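Side-chain contacts in extracellular ligand-binding receptor (Verminephrobacter eiseniae, PDB 4M88), which probably binds an amino acid outside the cytoplasm as the solute-recognising component of an ABC transporter: residues G103-E108 / L151-S156; G124-I129 / M158-E163; Q193-G198 / R219-T224. One frame throughout, in Å; residues are numbered along the deposited sequence.

Contacts 1 and 2 are neighbours, their centres 10 Å apart, and both use helix 152-166; their segments alternate along the chain. Contact 1 brings the loop after strand 99-101 of the five-stranded parallel sheet against the start of that helix, which follows strand 143-149 of the seven-stranded sheet. Contact 2 pairs the same helix with helix 125-138, which leads from the first sheet into the second. Contact 3 comes later in the chain, its centre 25 Å from that of contact 1 and 22 Å from that of contact 2. Contact 1 thus joins the two sheet domains; contact 2 packs two helices of the second, and contact 3 sets the end of helix 184-195 against the turn after helix 208-220.

Contact 1 (G103-E108 / L151-S156); sequences GVPGAE and LPTGTS
Thr153 meets the loop 103-108 through its methyl: CG2 lies 3.7 Å from Ala107 CB and more loosely, at 4.4 Å, from Pro105 CG. With chi1 at 52°, CG2 sits beside the backbone N and faces the loop, while OG1 is left for a hydrogen bond to Ser81 and another to a glycerol probably taken up from the crystallisation liquor. One turn further along the helix, Ser156 OG stands 3.8 Å from Glu108 N, too far for a direct bond. A water fills the role, accepting from Glu108 N at 2.8 Å and hydrogen bonding to Ser156 OG at 3.0 Å. Further out, the backbone of Gly106 is tied to Tyr232 and Asp125, and the carboxylate of Glu108 turns from Ser156 to Thr112. A cis peptide before Pro105 shapes the same loop. Only 153 Å² is buried. Between the two segments themselves there are a few apolar contacts and one bridging water, with direct bonds added nearby by Ser81 and, weakly, from Ser156 OG to Ser109 N; so light an interface would be consistent with the opening and closing of two domains known for periplasmic binding proteins.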
loop_
_atom_site.group_PDB
_atom_site.type_symbol
_atom_site.label_atom_id
_atom_site.label_comp_id
_atom_site.label_asym_id
_atom_site.label_seq_id
_atom_site.Cartn_x
_atom_site.Cartn_y
_atom_site.Cartn_z
ATOM N N GLY A 103 5.235 2.252 4.161
ATOM C CA GLY A 103 5.693 0.890 3.970
ATOM C C GLY A 103 4.547 0.132 3.336
ATOM O O GLY A 103 3.381 0.363 3.680
ATOM N N VAL A 104 4.878 -0.734 2.381
ATOM C CA VAL A 104 3.902 -1.603 1.729
ATOM C C VAL A 104 4.415 -3.028 1.852
ATOM O O VAL A 104 5.539 -3.309 1.448
ATOM C CB VAL A 104 3.798 -1.283 0.232
ATOM C CG1 VAL A 104 2.821 -2.239 -0.472
ATOM C CG2 VAL A 104 3.398 0.162 0.030
ATOM N N PRO A 105 3.592 -3.954 2.371
ATOM C CA PRO A 105 2.190 -3.818 2.759
ATOM C C PRO A 105 2.037 -3.248 4.155
ATOM O O PRO A 105 3.004 -3.224 4.925
ATOM C CB PRO A 105 1.710 -5.270 2.774
ATOM C CG PRO A 105 2.911 -6.031 3.232
ATOM C CD PRO A 105 4.090 -5.326 2.588
ATOM N N GLY A 106 0.816 -2.827 4.477
ATOM C CA GLY A 106 0.492 -2.335 5.802
ATOM C C GLY A 106 0.134 -3.442 6.776
ATOM O O GLY A 106 -0.768 -3.280 7.603
ATOM N N ALA A 107 0.844 -4.565 6.699
ATOM C CA ALA A 107 0.569 -5.707 7.574
ATOM C C ALA A 107 0.681 -5.314 9.042
ATOM O O ALA A 107 1.546 -4.510 9.417
ATOM C CB ALA A 107 1.507 -6.864 7.254
ATOM N N GLU A 108 -0.193 -5.870 9.874
ATOM C CA GLU A 108 -0.194 -5.506 11.286
ATOM C C GLU A 108 1.144 -5.893 11.921
ATOM O O GLU A 108 1.655 -5.174 12.782
ATOM C CB GLU A 108 -1.382 -6.151 12.023
ATOM C CG GLU A 108 -1.549 -5.734 13.489
ATOM C CD GLU A 108 -1.791 -4.232 13.685
ATOM O OE1 GLU A 108 -2.094 -3.516 12.703
ATOM O OE2 GLU A 108 -1.671 -3.762 14.840
ATOM N N LEU A 151 2.713 -16.840 3.807
ATOM C CA LEU A 151 3.806 -15.904 4.007
ATOM C C LEU A 151 3.534 -15.324 5.390
ATOM O O LEU A 151 2.379 -15.298 5.813
ATOM C CB LEU A 151 3.676 -14.794 2.969
ATOM C CG LEU A 151 4.910 -14.039 2.516
ATOM C CD1 LEU A 151 5.889 -15.035 1.934
ATOM C CD2 LEU A 151 4.527 -12.983 1.490
ATOM N N PRO A 152 4.576 -14.860 6.105
ATOM C CA PRO A 152 4.317 -14.270 7.428
ATOM C C PRO A 152 3.265 -13.151 7.440
ATOM O O PRO A 152 2.422 -13.143 8.341
ATOM C CB PRO A 152 5.686 -13.724 7.836
ATOM C CG PRO A 152 6.652 -14.678 7.194
ATOM C CD PRO A 152 6.018 -15.068 5.868
ATOM N N THR A 153 3.310 -12.231 6.477
ATOM C CA THR A 153 2.323 -11.149 6.417
ATOM C C THR A 153 0.926 -11.634 6.006
ATOM O O THR A 153 -0.084 -10.987 6.312
ATOM C CB THR A 153 2.759 -10.039 5.461
ATOM O OG1 THR A 153 3.103 -10.608 4.190
ATOM C CG2 THR A 153 3.954 -9.297 6.038
ATOM N N GLY A 154 0.880 -12.758 5.297
ATOM C CA GLY A 154 -0.385 -13.391 4.958
ATOM C C GLY A 154 -1.006 -14.017 6.188
ATOM O O GLY A 154 -2.205 -13.870 6.433
ATOM N N THR A 155 -0.187 -14.730 6.959
ATOM C CA THR A 155 -0.630 -15.308 8.225
ATOM C C THR A 155 -1.079 -14.202 9.188
ATOM O O THR A 155 -2.049 -14.366 9.938
ATOM C CB THR A 155 0.486 -16.136 8.880
ATOM O OG1 THR A 155 0.860 -17.208 8.006
ATOM C CG2 THR A 155 0.018 -16.719 10.208
ATOM N N SER A 156 -0.369 -13.077 9.160
ATOM C CA SER A 156 -0.732 -11.923 9.979
ATOM C C SER A 156 -2.105 -11.420 9.567
ATOM O O SER A 156 -2.944 -11.133 10.417
ATOM C CB SER A 156 0.300 -10.794 9.846
ATOM O OG SER A 156 -0.147 -9.604 10.486
HETATM O O HOH W 1 -2.035 -7.820 8.964
#

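Contact 2 (G124-I129 / M158-E163)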
loop_
_atom_site.group_PDB
_atom_site.type_symbol
_atom_site.label_atom_id
_atom_site.label_comp_id
_atom_site.label_asym_id
_atom_site.label_seq_id
_atom_site.Cartn_x
_atom_site.Cartn_y
_atom_site.Cartn_z
ATOM N N GLY A 124 -3.604 0.871 7.829
ATOM C CA GLY A 124 -3.097 -0.483 7.958
ATOM C C GLY A 124 -4.053 -1.555 7.450
ATOM O O GLY A 124 -5.258 -1.314 7.331
ATOM N N ASP A 125 -3.499 -2.729 7.140
ATOM C CA ASP A 125 -4.290 -3.897 6.770
ATOM C C ASP A 125 -5.364 -4.185 7.810
ATOM O O ASP A 125 -6.458 -4.623 7.457
ATOM C CB ASP A 125 -3.392 -5.134 6.603
ATOM C CG ASP A 125 -2.606 -5.120 5.299
ATOM O OD1 ASP A 125 -2.690 -4.112 4.564
ATOM O OD2 ASP A 125 -1.894 -6.118 5.026
ATOM N N LYS A 126 -5.075 -3.925 9.085
ATOM C CA LYS A 126 -6.044 -4.269 10.127
ATOM C C LYS A 126 -7.333 -3.467 9.979
ATOM O O LYS A 126 -8.446 -4.011 10.034
ATOM C CB LYS A 126 -5.441 -4.074 11.518
ATOM C CG LYS A 126 -6.391 -4.416 12.661
ATOM C CD LYS A 126 -5.659 -4.485 13.994
ATOM C CE LYS A 126 -6.653 -4.599 15.144
ATOM N NZ LYS A 126 -5.964 -5.013 16.389
ATOM N N GLN A 127 -7.186 -2.166 9.770
ATOM C CA GLN A 127 -8.357 -1.323 9.604
ATOM C C GLN A 127 -9.065 -1.644 8.302
ATOM O O GLN A 127 -10.296 -1.636 8.246
ATOM C CB GLN A 127 -7.985 0.144 9.638
ATOM C CG GLN A 127 -9.206 1.023 9.839
ATOM C CD GLN A 127 -8.914 2.476 9.569
ATOM O OE1 GLN A 127 -7.756 2.887 9.488
ATOM N NE2 GLN A 127 -9.966 3.267 9.427
ATOM N N GLU A 128 -8.306 -1.925 7.249
ATOM C CA GLU A 128 -8.929 -2.334 5.989
ATOM C C GLU A 128 -9.739 -3.626 6.133
ATOM O O GLU A 128 -10.849 -3.740 5.601
ATOM C CB GLU A 128 -7.882 -2.485 4.884
ATOM C CG GLU A 128 -7.211 -1.160 4.544
ATOM C CD GLU A 128 -6.493 -1.181 3.204
ATOM O OE1 GLU A 128 -6.271 -2.288 2.658
ATOM O OE2 GLU A 128 -6.166 -0.084 2.694
ATOM N N ILE A 129 -9.173 -4.603 6.831
ATOM C CA ILE A 129 -9.859 -5.877 7.063
ATOM C C ILE A 129 -11.102 -5.719 7.947
ATOM O O ILE A 129 -12.136 -6.363 7.701
ATOM C CB ILE A 129 -8.883 -6.910 7.660
ATOM C CG1 ILE A 129 -7.945 -7.431 6.560
ATOM C CG2 ILE A 129 -9.629 -8.075 8.285
ATOM C CD1 ILE A 129 -6.694 -8.120 7.105
HETATM N N MSE A 158 -4.421 -13.191 8.091
HETATM C CA MSE A 158 -5.418 -14.201 8.435
HETATM C C MSE A 158 -5.807 -14.090 9.907
HETATM O O MSE A 158 -6.980 -14.196 10.261
HETATM C CB MSE A 158 -4.878 -15.601 8.131
HETATM C CG MSE A 158 -5.896 -16.699 8.335
HETATM SE SE MSE A 158 -7.355 -16.515 7.046
HETATM C CE MSE A 158 -8.835 -16.584 8.296
ATOM N N ALA A 159 -4.822 -13.868 10.770
ATOM C CA ALA A 159 -5.106 -13.714 12.197
ATOM C C ALA A 159 -5.961 -12.477 12.439
ATOM O O ALA A 159 -6.833 -12.481 13.307
ATOM C CB ALA A 159 -3.809 -13.631 13.009
ATOM N N VAL A 160 -5.700 -11.414 11.680
ATOM C CA VAL A 160 -6.488 -10.193 11.810
ATOM C C VAL A 160 -7.937 -10.434 11.390
ATOM O O VAL A 160 -8.865 -9.972 12.062
ATOM C CB VAL A 160 -5.856 -9.024 11.012
ATOM C CG1 VAL A 160 -6.817 -7.861 10.903
ATOM C CG2 VAL A 160 -4.566 -8.578 11.691
ATOM N N VAL A 161 -8.134 -11.164 10.293
ATOM C CA VAL A 161 -9.485 -11.509 9.852
ATOM C C VAL A 161 -10.208 -12.292 10.939
ATOM O O VAL A 161 -11.360 -12.008 11.249
ATOM C CB VAL A 161 -9.513 -12.315 8.521
ATOM C CG1 VAL A 161 -10.952 -12.513 8.079
ATOM C CG2 VAL A 161 -8.760 -11.578 7.428
ATOM N N GLN A 162 -9.530 -13.270 11.537
ATOM C CA GLN A 162 -10.175 -14.088 12.569
ATOM C C GLN A 162 -10.629 -13.227 13.745
ATOM O O GLN A 162 -11.726 -13.419 14.281
ATOM C CB GLN A 162 -9.235 -15.198 13.060
ATOM C CG GLN A 162 -8.861 -16.207 11.982
ATOM C CD GLN A 162 -7.818 -17.214 12.456
ATOM O OE1 GLN A 162 -7.172 -17.018 13.485
ATOM N NE2 GLN A 162 -7.654 -18.296 11.703
ATOM N N GLU A 163 -9.794 -12.272 14.146
ATOM C CA GLU A 163 -10.139 -11.410 15.277
ATOM C C GLU A 163 -11.273 -10.445 14.899
ATOM O O GLU A 163 -12.162 -10.164 15.710
ATOM C CB GLU A 163 -8.915 -10.628 15.752
ATOM C CG GLU A 163 -9.201 -9.651 16.889
ATOM C CD GLU A 163 -9.502 -10.339 18.220
ATOM O OE1 GLU A 163 -9.280 -11.566 18.339
ATOM O OE2 GLU A 163 -9.963 -9.641 19.152
#
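Ile129 reaches helix 152-166 with two branches and packs against consecutive valines. Its CG2 lies 3.7 Å from Val161 CG2, the side chains crossing at about a right angle, while CD1 meets Val160 CG1 at 3.8 Å and also touches Val161 CG2 at 4.0 Å. The first torsion of Ile129 (chi1 -76°) explains the division: CG2 is set anti to the backbone N, and CG1 beside that N carries CD1 over to Val160. This tight side continues inward, where Ile129 touches Ile205 and Val161 touches Leu203 and Ile205 of strand 201-205. Shortening Ile129 to an alanine is likely to leave a gap between helix 125-138 and the valine pair, taking from Val161 CG2 its methyl partners across the helices and from Val160 CG1 one of its neighbours. Toward solvent, the partly exposed Lys126 and Val160 still touch near the backbone, Val160 CG1 resting 3.8 Å from Lys126 CA and 3.9 Å from Lys126 CG. Beyond CG the packing ends: the lysine runs on extended, its NZ 6.7 Å from Glu163 OE2, too far for a salt bridge. The short axes pass 9.6 Å apart at a crossing angle of -42°. Two neighbouring helices on one face of a largely parallel sheet, with strand 143-149 between them in sequence, are typical of the Rossmann-like alpha/beta domains of the leucine-binding protein family.

Contact 3 (Q193-G198 / R219-T224)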
loop_
_atom_site.group_PDB
_atom_site.type_symbol
_atom_site.label_atom_id
_atom_site.label_comp_id
_atom_site.label_asym_id
_atom_site.label_seq_id
_atom_site.Cartn_x
_atom_site.Cartn_y
_atom_site.Cartn_z
ATOM N N GLN A 193 -11.096 -25.847 -3.187
ATOM C CA GLN A 193 -11.520 -25.973 -1.789
ATOM C C GLN A 193 -12.510 -24.874 -1.427
ATOM O O GLN A 193 -13.548 -25.140 -0.822
ATOM C CB GLN A 193 -10.317 -25.926 -0.839
ATOM C CG GLN A 193 -10.684 -25.739 0.648
ATOM C CD GLN A 193 -11.051 -27.040 1.367
ATOM O OE1 GLN A 193 -11.110 -28.107 0.759
ATOM N NE2 GLN A 193 -11.300 -26.947 2.673
ATOM N N ILE A 194 -12.193 -23.639 -1.807
ATOM C CA ILE A 194 -13.075 -22.511 -1.501
ATOM C C ILE A 194 -14.428 -22.675 -2.184
ATOM O O ILE A 194 -15.473 -22.388 -1.599
ATOM C CB ILE A 194 -12.411 -21.174 -1.856
ATOM C CG1 ILE A 194 -11.272 -20.916 -0.866
ATOM C CG2 ILE A 194 -13.431 -20.015 -1.837
ATOM C CD1 ILE A 194 -10.387 -19.767 -1.220
ATOM N N ALA A 195 -14.414 -23.182 -3.408
ATOM C CA ALA A 195 -15.648 -23.392 -4.158
ATOM C C ALA A 195 -16.587 -24.368 -3.462
ATOM O O ALA A 195 -17.800 -24.328 -3.669
ATOM C CB ALA A 195 -15.336 -23.872 -5.562
ATOM N N ALA A 196 -16.025 -25.246 -2.640
ATOM C CA ALA A 196 -16.810 -26.267 -1.964
ATOM C C ALA A 196 -17.441 -25.791 -0.650
ATOM O O ALA A 196 -18.208 -26.530 -0.039
ATOM C CB ALA A 196 -15.960 -27.503 -1.720
ATOM N N LEU A 197 -17.135 -24.565 -0.233
ATOM C CA LEU A 197 -17.502 -24.092 1.111
ATOM C C LEU A 197 -18.883 -23.453 1.253
ATOM O O LEU A 197 -19.405 -23.355 2.361
ATOM C CB LEU A 197 -16.450 -23.111 1.630
ATOM C CG LEU A 197 -15.052 -23.704 1.741
ATOM C CD1 LEU A 197 -14.093 -22.723 2.386
ATOM C CD2 LEU A 197 -15.126 -24.978 2.531
ATOM N N GLY A 198 -19.468 -22.999 0.152
ATOM C CA GLY A 198 -20.744 -22.303 0.236
ATOM C C GLY A 198 -20.624 -20.965 0.946
ATOM O O GLY A 198 -21.564 -20.508 1.607
ATOM N N ARG A 219 -12.322 -17.330 -10.035
ATOM C CA ARG A 219 -13.277 -17.221 -11.139
ATOM C C ARG A 219 -13.290 -18.498 -11.984
ATOM O O ARG A 219 -14.354 -18.987 -12.373
ATOM C CB ARG A 219 -12.977 -16.006 -12.031
ATOM C CG ARG A 219 -13.208 -14.653 -11.389
ATOM C CD ARG A 219 -14.481 -14.592 -10.579
ATOM N NE ARG A 219 -14.836 -13.212 -10.254
ATOM C CZ ARG A 219 -15.640 -12.852 -9.251
ATOM N NH1 ARG A 219 -16.181 -13.768 -8.447
ATOM N NH2 ARG A 219 -15.910 -11.567 -9.053
ATOM N N LYS A 220 -12.109 -19.051 -12.244
ATOM C CA LYS A 220 -12.008 -20.302 -12.999
ATOM C C LYS A 220 -12.621 -21.494 -12.258
ATOM O O LYS A 220 -13.057 -22.460 -12.883
ATOM C CB LYS A 220 -10.555 -20.606 -13.349
ATOM C CG LYS A 220 -10.091 -19.892 -14.593
ATOM C CD LYS A 220 -8.719 -20.373 -15.031
ATOM C CE LYS A 220 -8.481 -20.066 -16.501
ATOM N NZ LYS A 220 -7.032 -20.177 -16.843
ATOM N N ALA A 221 -12.657 -21.422 -10.930
ATOM C CA ALA A 221 -13.292 -22.470 -10.133
ATOM C C ALA A 221 -14.785 -22.201 -9.952
ATOM O O ALA A 221 -15.437 -22.851 -9.140
ATOM C CB ALA A 221 -12.606 -22.620 -8.784
ATOM N N ASP A 222 -15.309 -21.255 -10.731
ATOM C CA ASP A 222 -16.727 -20.876 -10.719
ATOM C C ASP A 222 -17.153 -20.282 -9.380
ATOM O O ASP A 222 -18.300 -20.450 -8.951
ATOM C CB ASP A 222 -17.632 -22.058 -11.101
ATOM C CG ASP A 222 -17.404 -22.542 -12.535
ATOM O OD1 ASP A 222 -17.054 -21.711 -13.402
ATOM O OD2 ASP A 222 -17.589 -23.753 -12.793
ATOM N N VAL A 223 -16.230 -19.600 -8.713
ATOM C CA VAL A 223 -16.605 -18.816 -7.546
ATOM C C VAL A 223 -17.061 -17.469 -8.091
ATOM O O VAL A 223 -16.237 -16.622 -8.443
ATOM C CB VAL A 223 -15.440 -18.654 -6.561
ATOM C CG1 VAL A 223 -15.847 -17.757 -5.391
ATOM C CG2 VAL A 223 -15.027 -20.011 -6.040
ATOM N N THR A 224 -18.378 -17.301 -8.201
ATOM C CA THR A 224 -18.965 -16.100 -8.782
ATOM C C THR A 224 -19.338 -15.077 -7.707
ATOM O O THR A 224 -19.793 -13.973 -8.021
ATOM C CB THR A 224 -20.221 -16.458 -9.575
ATOM O OG1 THR A 224 -21.123 -17.168 -8.721
ATOM C CG2 THR A 224 -19.859 -17.358 -10.747
#
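Val223 and Ala195 make the main apolar touch here, and the valine can be followed outward from its backbone. CB itself stands back from helix 184-195. From it, CG1 lies anti to the backbone N (chi1 177°), which puts CG2 beside that N and turns it to Ala195, 3.9 Å from Ala195 CB and equally near to Ala195 CA. The same methyl reaches Ile194 CG2 more loosely, at 4.5 Å. Beyond the pair, both Val223 and Ile194 touch Leu218 of helix 208-220 and Val202 of strand 201-205, so the contact borders the layer between helices and sheet. Ala195 CB comes closest to Ala221 O, at 3.7 Å, a carbon-oxygen approach without a hydrogen bond, with Ala221 CB further off at 4.4 Å. What sets Val223 in place is the end of helix 208-220: Asp222, with positive phi, is the C-prime residue of a Schellman motif in which Val223 N bonds to Leu218 O and Asp222 N to Arg219 O. Arg219 adds a further tie, its NH1 bonding Val223 O at 2.9 Å with an N-H...O angle of 157°. The oxygen lies at the guanidinium edge, while the donor is tilted from the carbonyl plane. NH1 also serves Gln225 O, and NE serves Gly246 O. Between the segments only van der Waals contacts form; the polar bonds run within the 219-224 turn and its surroundings, fixing the backbone that presents the methyl.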